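Local coordinates for periplasmic beta-glucosidase (Pseudomonas aeruginosa, PDB 6R5T), which probably hydrolyses terminal, non-reducing beta-D-glucosyl residues, releasing beta-D-glucose, as a periplasmic member of glycoside hydrolase family 3, at residues L10-L23 and Q307-K321. The protein carries 1 engineered substitution. Sequence-based numbering, arbitrary orientation. Where two conformers were deposited one is given.
Sequences LMARMSNAEKIGQL and QADIDRACRDVLAAK
Asn16 and Gln307 reach for each other from opposite directions and pair amide to amide, their planes only 27° apart. Gln307 NE2 donates to Asn16 OD1 (2.9 Å), and Asn16 ND2 returns a bond to Gln307 OE1 (3.0 Å) that lies in the carbonyl plane, on a lone pair. Two carboxamides suit this place because each offers a donor beside an acceptor. The second hydrogen of Gln307 NE2 goes to Asp311 OD1, one turn on in the same helix. That oxygen also takes the salt bridge from Lys19 NZ (2.8 Å), which arrives from the opposite face of the carboxylate; the extended chain of Lys19 is a knob among Gln307, Ile310, Asp311 and Cys314.

Beyond this polar edge the helices 16-22 and 307-321 cross at 56°, with axes 8.7 Å apart. Cys314 is small enough to let Lys19 CA come within 3.8 Å of its SG, and Met14 CE touches the same sulfur. Met11 lays SD against Arg315 CB, and the bend at chi3 turns CE toward Asp311 O and Cys314 CB, while CG presses on Leu318 CD1 at a tight 3.5 Å. Leu23 CD2 packs on Ala313 CB, whose smallness admits the branched tip. Gln22, folded back at chi2 (-61°), is the second knob; its OE1 receives Lys321 NZ (2.7 Å), which also donates to the carbonyls of Gly47 and Pro73.

The contact thus joins the end of helix 2-12 and helix 16-22, which leads into barrel strand 24-26, to helix 307-323 of the TIM-barrel domain. With three neutral oxygens around it, the buried Lys321 ammonium probably spreads its charge over carbonyl dipoles, whereas Lys19 meets a carboxylate.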
ATOM      1  N   LEU A  10     -28.594 -39.294  13.654  1.00 17.81           N
ATOM      2  CA  LEU A  10     -27.232 -39.516  14.187  1.00 17.78           C
ATOM      3  C   LEU A  10     -26.942 -38.529  15.318  1.00 17.84           C
ATOM      4  O   LEU A  10     -26.418 -38.949  16.385  1.00 17.75           O
ATOM      5  CB  LEU A  10     -26.190 -39.420  13.075  1.00 18.32           C
ATOM      6  CG  LEU A  10     -24.747 -39.609  13.528  1.00 19.88           C
ATOM      7  CD1 LEU A  10     -24.537 -40.906  14.278  1.00 20.32           C
ATOM      8  CD2 LEU A  10     -23.875 -39.664  12.289  1.00 18.71           C
ATOM      9  N   MET A  11     -27.233 -37.237  15.146  1.00 17.38           N
ATOM     10  CA  MET A  11     -26.922 -36.246  16.207  1.00 18.24           C
ATOM     11  C   MET A  11     -27.733 -36.496  17.488  1.00 18.68           C
ATOM     12  O   MET A  11     -27.210 -36.185  18.530  1.00 19.43           O
ATOM     13  CB  MET A  11     -27.163 -34.833  15.681  1.00 21.41           C
ATOM     14  CG  MET A  11     -26.043 -34.512  14.734  1.00 22.61           C
ATOM     15  SD  MET A  11     -26.058 -32.834  14.168  1.00 25.06           S
ATOM     16  CE  MET A  11     -25.745 -31.928  15.683  1.00 23.74           C
ATOM     17  N   ALA A  12     -28.934 -37.058  17.378  1.00 20.03           N
ATOM     18  CA  ALA A  12     -29.763 -37.398  18.564  1.00 21.46           C
ATOM     19  C   ALA A  12     -29.073 -38.499  19.368  1.00 21.18           C
ATOM     20  O   ALA A  12     -29.434 -38.679  20.532  1.00 24.11           O
ATOM     21  CB  ALA A  12     -31.186 -37.799  18.161  1.00 22.75           C
ATOM     22  N   ARG A  13     -28.133 -39.234  18.792  1.00 19.20           N
ATOM     23  CA  ARG A  13     -27.419 -40.321  19.497  1.00 17.88           C
ATOM     24  C   ARG A  13     -26.173 -39.791  20.214  1.00 18.89           C
ATOM     25  O   ARG A  13     -25.534 -40.541  20.986  1.00 19.24           O
ATOM     26  CB  ARG A  13     -26.997 -41.408  18.507  1.00 20.48           C
ATOM     27  CG  ARG A  13     -28.112 -41.992  17.655  1.00 22.03           C
ATOM     28  CD  ARG A  13     -27.606 -43.089  16.732  1.00 23.56           C
ATOM     29  NE  ARG A  13     -27.108 -44.154  17.556  1.00 23.83           N
ATOM     30  CZ  ARG A  13     -26.529 -45.269  17.151  1.00 27.40           C
ATOM     31  NH1 ARG A  13     -26.385 -45.497  15.864  1.00 29.63           N
ATOM     32  NH2 ARG A  13     -26.096 -46.129  18.058  1.00 29.62           N
ATOM     33  N   MET A  14     -25.717 -38.580  19.858  1.00 15.92           N
ATOM     34  CA  MET A  14     -24.347 -38.153  20.206  1.00 15.82           C
ATOM     35  C   MET A  14     -24.332 -37.360  21.502  1.00 15.32           C
ATOM     36  O   MET A  14     -25.136 -36.458  21.694  1.00 18.33           O
ATOM     37  CB  MET A  14     -23.747 -37.312  19.066  1.00 14.67           C
ATOM     38  CG  MET A  14     -23.536 -38.146  17.852  1.00 14.31           C
ATOM     39  SD  MET A  14     -23.122 -37.108  16.389  1.00 17.63           S
ATOM     40  CE  MET A  14     -21.421 -36.705  16.811  1.00 18.24           C
ATOM     41  N   SER A  15     -23.363 -37.685  22.349  1.00 16.55           N
ATOM     42  CA  SER A  15     -23.011 -36.869  23.522  1.00 16.96           C
ATOM     43  C   SER A  15     -22.383 -35.574  23.020  1.00 15.96           C
ATOM     44  O   SER A  15     -21.850 -35.564  21.866  1.00 16.80           O
ATOM     45  CB  SER A  15     -22.051 -37.546  24.463  1.00 16.97           C
ATOM     46  OG  SER A  15     -20.826 -37.823  23.835  1.00 18.17           O
ATOM     47  N   ASN A  16     -22.309 -34.595  23.888  1.00 17.18           N
ATOM     48  CA  ASN A  16     -21.533 -33.383  23.515  1.00 16.88           C
ATOM     49  C   ASN A  16     -20.072 -33.726  23.285  1.00 17.41           C
ATOM     50  O   ASN A  16     -19.452 -33.141  22.357  1.00 17.29           O
ATOM     51  CB  ASN A  16     -21.703 -32.253  24.516  1.00 18.41           C
ATOM     52  CG  ASN A  16     -22.903 -31.391  24.183  1.00 19.46           C
ATOM     53  OD1 ASN A  16     -23.619 -31.608  23.203  1.00 22.86           O
ATOM     54  ND2 ASN A  16     -23.128 -30.403  25.023  1.00 24.44           N
ATOM     55  N   ALA A  17     -19.494 -34.671  24.025  1.00 15.90           N
ATOM     56  CA  ALA A  17     -18.105 -35.082  23.779  1.00 18.10           C
ATOM     57  C   ALA A  17     -17.952 -35.550  22.330  1.00 16.82           C
ATOM     58  O   ALA A  17     -16.915 -35.236  21.640  1.00 17.34           O
ATOM     59  CB  ALA A  17     -17.728 -36.136  24.787  1.00 19.76           C
ATOM     60  N   GLU A  18     -18.903 -36.371  21.872  1.00 16.33           N
ATOM     61  CA  GLU A  18     -18.869 -36.928  20.506  1.00 15.83           C
ATOM     62  C   GLU A  18     -19.067 -35.801  19.476  1.00 15.35           C
ATOM     63  O   GLU A  18     -18.378 -35.811  18.434  1.00 15.79           O
ATOM     64  CB  GLU A  18     -19.922 -38.034  20.359  1.00 16.86           C
ATOM     65  CG  GLU A  18     -19.480 -39.316  21.061  1.00 18.00           C
ATOM     66  CD  GLU A  18     -20.581 -40.344  21.332  1.00 19.76           C
ATOM     67  OE1 GLU A  18     -20.194 -41.521  21.416  1.00 25.10           O
ATOM     68  OE2 GLU A  18     -21.793 -39.989  21.387  1.00 20.79           O
ATOM     69  N   LYS A  19     -20.000 -34.903  19.716  1.00 14.82           N
ATOM     70  CA  LYS A  19     -20.220 -33.753  18.796  1.00 14.59           C
ATOM     71  C   LYS A  19     -18.951 -32.896  18.729  1.00 16.33           C
ATOM     72  O   LYS A  19     -18.509 -32.501  17.589  1.00 15.77           O
ATOM     73  CB  LYS A  19     -21.382 -32.916  19.290  1.00 14.69           C
ATOM     74  CG  LYS A  19     -22.731 -33.575  19.101  1.00 15.78           C
ATOM     75  CD  LYS A  19     -23.874 -32.727  19.624  1.00 17.63           C
ATOM     76  CE  LYS A  19     -25.199 -33.417  19.444  1.00 18.93           C
ATOM     77  NZ  LYS A  19     -26.297 -32.625  20.031  1.00 21.36           N
ATOM     78  N   ILE A  20     -18.377 -32.581  19.880  1.00 14.86           N
ATOM     79  CA  ILE A  20     -17.157 -31.734  19.894  1.00 15.81           C
ATOM     80  C   ILE A  20     -16.000 -32.479  19.234  1.00 16.42           C
ATOM     81  O   ILE A  20     -15.194 -31.810  18.518  1.00 16.90           O
ATOM     82  CB  ILE A  20     -16.845 -31.301  21.323  1.00 17.39           C
ATOM     83  CG1 ILE A  20     -17.955 -30.371  21.816  1.00 17.03           C
ATOM     84  CG2 ILE A  20     -15.442 -30.681  21.383  1.00 18.62           C
ATOM     85  CD1 ILE A  20     -17.938 -30.125  23.311  1.00 18.33           C
ATOM     86  N   GLY A  21     -15.910 -33.806  19.377  1.00 15.99           N
ATOM     87  CA  GLY A  21     -14.849 -34.571  18.692  1.00 17.33           C
ATOM     88  C   GLY A  21     -14.884 -34.378  17.180  1.00 15.36           C
ATOM     89  O   GLY A  21     -13.847 -34.380  16.530  1.00 16.30           O
ATOM     90  N   GLN A  22     -16.064 -34.257  16.611  1.00 14.43           N
ATOM     91  CA  GLN A  22     -16.248 -34.075  15.152  1.00 15.28           C
ATOM     92  C   GLN A  22     -15.585 -32.782  14.674  1.00 15.18           C
ATOM     93  O   GLN A  22     -15.227 -32.733  13.472  1.00 16.33           O
ATOM     94  CB  GLN A  22     -17.709 -34.074  14.766  1.00 14.74           C
ATOM     95  CG  GLN A  22     -18.292 -35.502  14.885  1.00 14.75           C
ATOM     96  CD  GLN A  22     -17.575 -36.449  13.966  1.00 15.29           C
ATOM     97  OE1 GLN A  22     -17.605 -36.255  12.744  1.00 15.72           O
ATOM     98  NE2 GLN A  22     -16.888 -37.440  14.528  1.00 14.84           N
ATOM     99  N   LEU A  23     -15.397 -31.825  15.566  1.00 15.11           N
ATOM    100  CA  LEU A  23     -14.914 -30.479  15.161  1.00 15.60           C
ATOM    101  C   LEU A  23     -13.389 -30.464  15.130  1.00 16.39           C
ATOM    102  O   LEU A  23     -12.812 -29.428  14.729  1.00 15.27           O
ATOM    103  CB  LEU A  23     -15.458 -29.426  16.120  1.00 15.83           C
ATOM    104  CG  LEU A  23     -16.966 -29.494  16.394  1.00 14.06           C
ATOM    105  CD1 LEU A  23     -17.359 -28.352  17.281  1.00 14.95           C
ATOM    106  CD2 LEU A  23     -17.780 -29.528  15.096  1.00 16.11           C
ATOM    107  N   GLN A 307     -25.880 -24.447  23.187  1.00 19.36           N
ATOM    108  CA  GLN A 307     -25.870 -25.797  22.585  1.00 19.60           C
ATOM    109  C   GLN A 307     -25.979 -25.691  21.053  1.00 19.51           C
ATOM    110  O   GLN A 307     -25.307 -26.475  20.336  1.00 19.91           O
ATOM    111  CB  GLN A 307     -26.990 -26.650  23.178  1.00 20.89           C
ATOM    112  CG  GLN A 307     -27.083 -28.047  22.597  1.00 20.03           C
ATOM    113  CD  GLN A 307     -25.899 -28.886  23.020  1.00 21.37           C
ATOM    114  OE1 GLN A 307     -25.566 -28.921  24.211  1.00 21.23           O
ATOM    115  NE2 GLN A 307     -25.233 -29.540  22.068  1.00 19.21           N
ATOM    116  N   ALA A 308     -26.803 -24.782  20.540  1.00 21.47           N
ATOM    117  CA  ALA A 308     -26.986 -24.555  19.088  1.00 23.25           C
ATOM    118  C   ALA A 308     -25.634 -24.242  18.393  1.00 19.19           C
ATOM    119  O   ALA A 308     -25.490 -24.620  17.215  1.00 20.41           O
ATOM    120  CB  ALA A 308     -27.972 -23.446  18.860  1.00 25.40           C
ATOM    121  N   ASP A 309     -24.669 -23.639  19.068  1.00 21.12           N
ATOM    122  CA  ASP A 309     -23.322 -23.343  18.478  1.00 20.71           C
ATOM    123  C   ASP A 309     -22.599 -24.677  18.202  1.00 20.54           C
ATOM    124  O   ASP A 309     -22.074 -24.920  17.077  1.00 18.42           O
ATOM    125  CB  ASP A 309     -22.494 -22.463  19.414  1.00 22.80           C
ATOM    126  CG  ASP A 309     -23.053 -21.067  19.611  1.00 25.62           C
ATOM    127  OD1 ASP A 309     -23.468 -20.491  18.581  1.00 26.49           O
ATOM    128  OD2 ASP A 309     -23.068 -20.567  20.791  1.00 24.68           O
ATOM    129  N   ILE A 310     -22.606 -25.605  19.170  1.00 18.69           N
ATOM    130  CA  ILE A 310     -21.992 -26.952  18.992  0.50 18.79           C
ATOM    131  C   ILE A 310     -22.779 -27.704  17.919  1.00 17.60           C
ATOM    132  O   ILE A 310     -22.179 -28.359  17.057  1.00 17.02           O
ATOM    133  CB  ILE A 310     -22.015 -27.725  20.323  0.50 18.74           C
ATOM    134  CG1 ILE A 310     -21.273 -26.974  21.427  0.50 19.88           C
ATOM    135  CG2 ILE A 310     -21.514 -29.143  20.141  0.50 19.70           C
ATOM    136  CD1 ILE A 310     -19.793 -27.004  21.261  0.50 21.48           C
ATOM    137  N   ASP A 311     -24.104 -27.649  18.004  1.00 16.87           N
ATOM    138  CA  ASP A 311     -24.934 -28.437  17.072  1.00 17.53           C
ATOM    139  C   ASP A 311     -24.712 -27.976  15.629  1.00 17.45           C
ATOM    140  O   ASP A 311     -24.724 -28.840  14.729  1.00 18.72           O
ATOM    141  CB  ASP A 311     -26.407 -28.384  17.452  1.00 20.31           C
ATOM    142  CG  ASP A 311     -26.738 -29.192  18.704  1.00 22.28           C
ATOM    143  OD1 ASP A 311     -25.879 -29.974  19.150  1.00 20.99           O
ATOM    144  OD2 ASP A 311     -27.884 -29.009  19.216  1.00 24.69           O
ATOM    145  N   ARG A 312     -24.577 -26.667  15.408  1.00 17.14           N
ATOM    146  CA  ARG A 312     -24.424 -26.102  14.039  1.00 20.32           C
ATOM    147  C   ARG A 312     -23.130 -26.660  13.468  1.00 17.31           C
ATOM    148  O   ARG A 312     -23.141 -27.161  12.337  1.00 18.77           O
ATOM    149  CB  ARG A 312     -24.338 -24.579  14.120  1.00 21.79           C
ATOM    150  CG  ARG A 312     -24.120 -23.899  12.776  1.00 27.46           C
ATOM    151  CD  ARG A 312     -23.462 -22.538  13.002  1.00 29.75           C
ATOM    152  NE  ARG A 312     -21.998 -22.745  13.117  1.00 32.22           N
ATOM    153  CZ  ARG A 312     -21.224 -22.242  14.075  1.00 32.45           C
ATOM    154  NH1 ARG A 312     -21.762 -21.486  15.039  1.00 32.92           N
ATOM    155  NH2 ARG A 312     -19.920 -22.490  14.051  1.00 23.14           N
ATOM    156  N   ALA A 313     -22.073 -26.594  14.267  1.00 16.26           N
ATOM    157  CA  ALA A 313     -20.700 -26.945  13.869  1.00 14.85           C
ATOM    158  C   ALA A 313     -20.653 -28.429  13.542  1.00 15.95           C
ATOM    159  O   ALA A 313     -20.166 -28.854  12.483  1.00 14.71           O
ATOM    160  CB  ALA A 313     -19.738 -26.535  14.933  1.00 15.12           C
ATOM    161  N   CYS A 314     -21.216 -29.262  14.439  1.00 14.77           N
ATOM    162  CA  CYS A 314     -21.236 -30.718  14.242  1.00 14.76           C
ATOM    163  C   CYS A 314     -22.070 -31.107  13.016  1.00 14.88           C
ATOM    164  O   CYS A 314     -21.616 -31.917  12.210  1.00 14.66           O
ATOM    165  CB  CYS A 314     -21.793 -31.352  15.508  1.00 16.19           C
ATOM    166  SG  CYS A 314     -21.786 -33.157  15.387  1.00 19.34           S
ATOM    167  N   ARG A 315     -23.254 -30.516  12.840  1.00 14.85           N
ATOM    168  CA  ARG A 315     -24.098 -30.814  11.687  1.00 16.25           C
ATOM    169  C   ARG A 315     -23.324 -30.550  10.392  1.00 14.84           C
ATOM    170  O   ARG A 315     -23.393 -31.354   9.491  1.00 14.59           O
ATOM    171  CB  ARG A 315     -25.393 -30.006  11.696  1.00 18.29           C
ATOM    172  CG  ARG A 315     -26.262 -30.167  10.460  1.00 22.93           C
ATOM    173  CD  ARG A 315     -25.952 -29.095   9.385  1.00 26.93           C
ATOM    174  NE  ARG A 315     -26.448 -29.462   8.061  1.00 30.59           N
ATOM    175  CZ  ARG A 315     -25.958 -29.034   6.897  1.00 31.12           C
ATOM    176  NH1 ARG A 315     -24.911 -28.215   6.834  1.00 32.54           N
ATOM    177  NH2 ARG A 315     -26.497 -29.475   5.774  1.00 32.94           N
ATOM    178  N   ASP A 316     -22.549 -29.470  10.357  1.00 15.00           N
ATOM    179  CA  ASP A 316     -21.806 -29.139   9.131  1.00 16.04           C
ATOM    180  C   ASP A 316     -20.739 -30.197   8.865  1.00 14.54           C
ATOM    181  O   ASP A 316     -20.529 -30.552   7.683  1.00 15.82           O
ATOM    182  CB  ASP A 316     -21.246 -27.716   9.225  1.00 15.00           C
ATOM    183  CG  ASP A 316     -22.267 -26.600   9.182  1.00 17.99           C
ATOM    184  OD1 ASP A 316     -23.438 -26.895   8.874  1.00 19.95           O
ATOM    185  OD2 ASP A 316     -21.873 -25.435   9.501  1.00 19.53           O
ATOM    186  N   VAL A 317     -20.057 -30.702   9.901  1.00 13.75           N
ATOM    187  CA  VAL A 317     -19.045 -31.750   9.672  1.00 13.39           C
ATOM    188  C   VAL A 317     -19.742 -33.016   9.139  1.00 15.09           C
ATOM    189  O   VAL A 317     -19.256 -33.624   8.174  1.00 14.70           O
ATOM    190  CB  VAL A 317     -18.252 -32.023  10.954  1.00 14.53           C
ATOM    191  CG1 VAL A 317     -17.345 -33.229  10.766  1.00 14.99           C
ATOM    192  CG2 VAL A 317     -17.436 -30.778  11.335  1.00 15.52           C
ATOM    193  N   LEU A 318     -20.842 -33.415   9.791  1.00 15.86           N
ATOM    194  CA  LEU A 318     -21.530 -34.665   9.423  1.00 16.56           C
ATOM    195  C   LEU A 318     -22.079 -34.537   8.013  1.00 15.55           C
ATOM    196  O   LEU A 318     -21.990 -35.507   7.250  1.00 16.73           O
ATOM    197  CB  LEU A 318     -22.643 -34.942  10.448  1.00 16.36           C
ATOM    198  CG  LEU A 318     -22.174 -35.234  11.874  1.00 16.80           C
ATOM    199  CD1 LEU A 318     -23.398 -35.498  12.738  1.00 17.84           C
ATOM    200  CD2 LEU A 318     -21.187 -36.379  11.947  1.00 18.34           C
ATOM    201  N   ALA A 319     -22.564 -33.375   7.662  1.00 18.07           N
ATOM    202  CA  ALA A 319     -23.145 -33.172   6.319  1.00 16.75           C
ATOM    203  C   ALA A 319     -22.035 -33.267   5.264  1.00 16.48           C
ATOM    204  O   ALA A 319     -22.279 -33.796   4.201  1.00 17.59           O
ATOM    205  CB  ALA A 319     -23.861 -31.867   6.240  1.00 18.08           C
ATOM    206  N   ALA A 320     -20.834 -32.778   5.540  1.00 16.43           N
ATOM    207  CA  ALA A 320     -19.719 -32.923   4.588  1.00 16.07           C
ATOM    208  C   ALA A 320     -19.378 -34.398   4.394  1.00 16.10           C
ATOM    209  O   ALA A 320     -19.171 -34.855   3.254  1.00 15.51           O
ATOM    210  CB  ALA A 320     -18.521 -32.151   5.059  1.00 15.84           C
ATOM    211  N   LYS A 321     -19.323 -35.153   5.480  1.00 14.45           N
ATOM    212  CA  LYS A 321     -19.001 -36.589   5.377  1.00 15.49           C
ATOM    213  C   LYS A 321     -20.104 -37.317   4.600  1.00 14.80           C
ATOM    214  O   LYS A 321     -19.767 -38.235   3.840  1.00 16.79           O
ATOM    215  CB  LYS A 321     -18.860 -37.120   6.782  1.00 16.29           C
ATOM    216  CG  LYS A 321     -17.636 -36.570   7.493  1.00 15.53           C
ATOM    217  CD  LYS A 321     -17.456 -37.069   8.916  1.00 14.87           C
ATOM    218  CE  LYS A 321     -16.162 -36.568   9.506  1.00 16.44           C
ATOM    219  NZ  LYS A 321     -15.855 -37.155  10.826  1.00 17.28           N
TER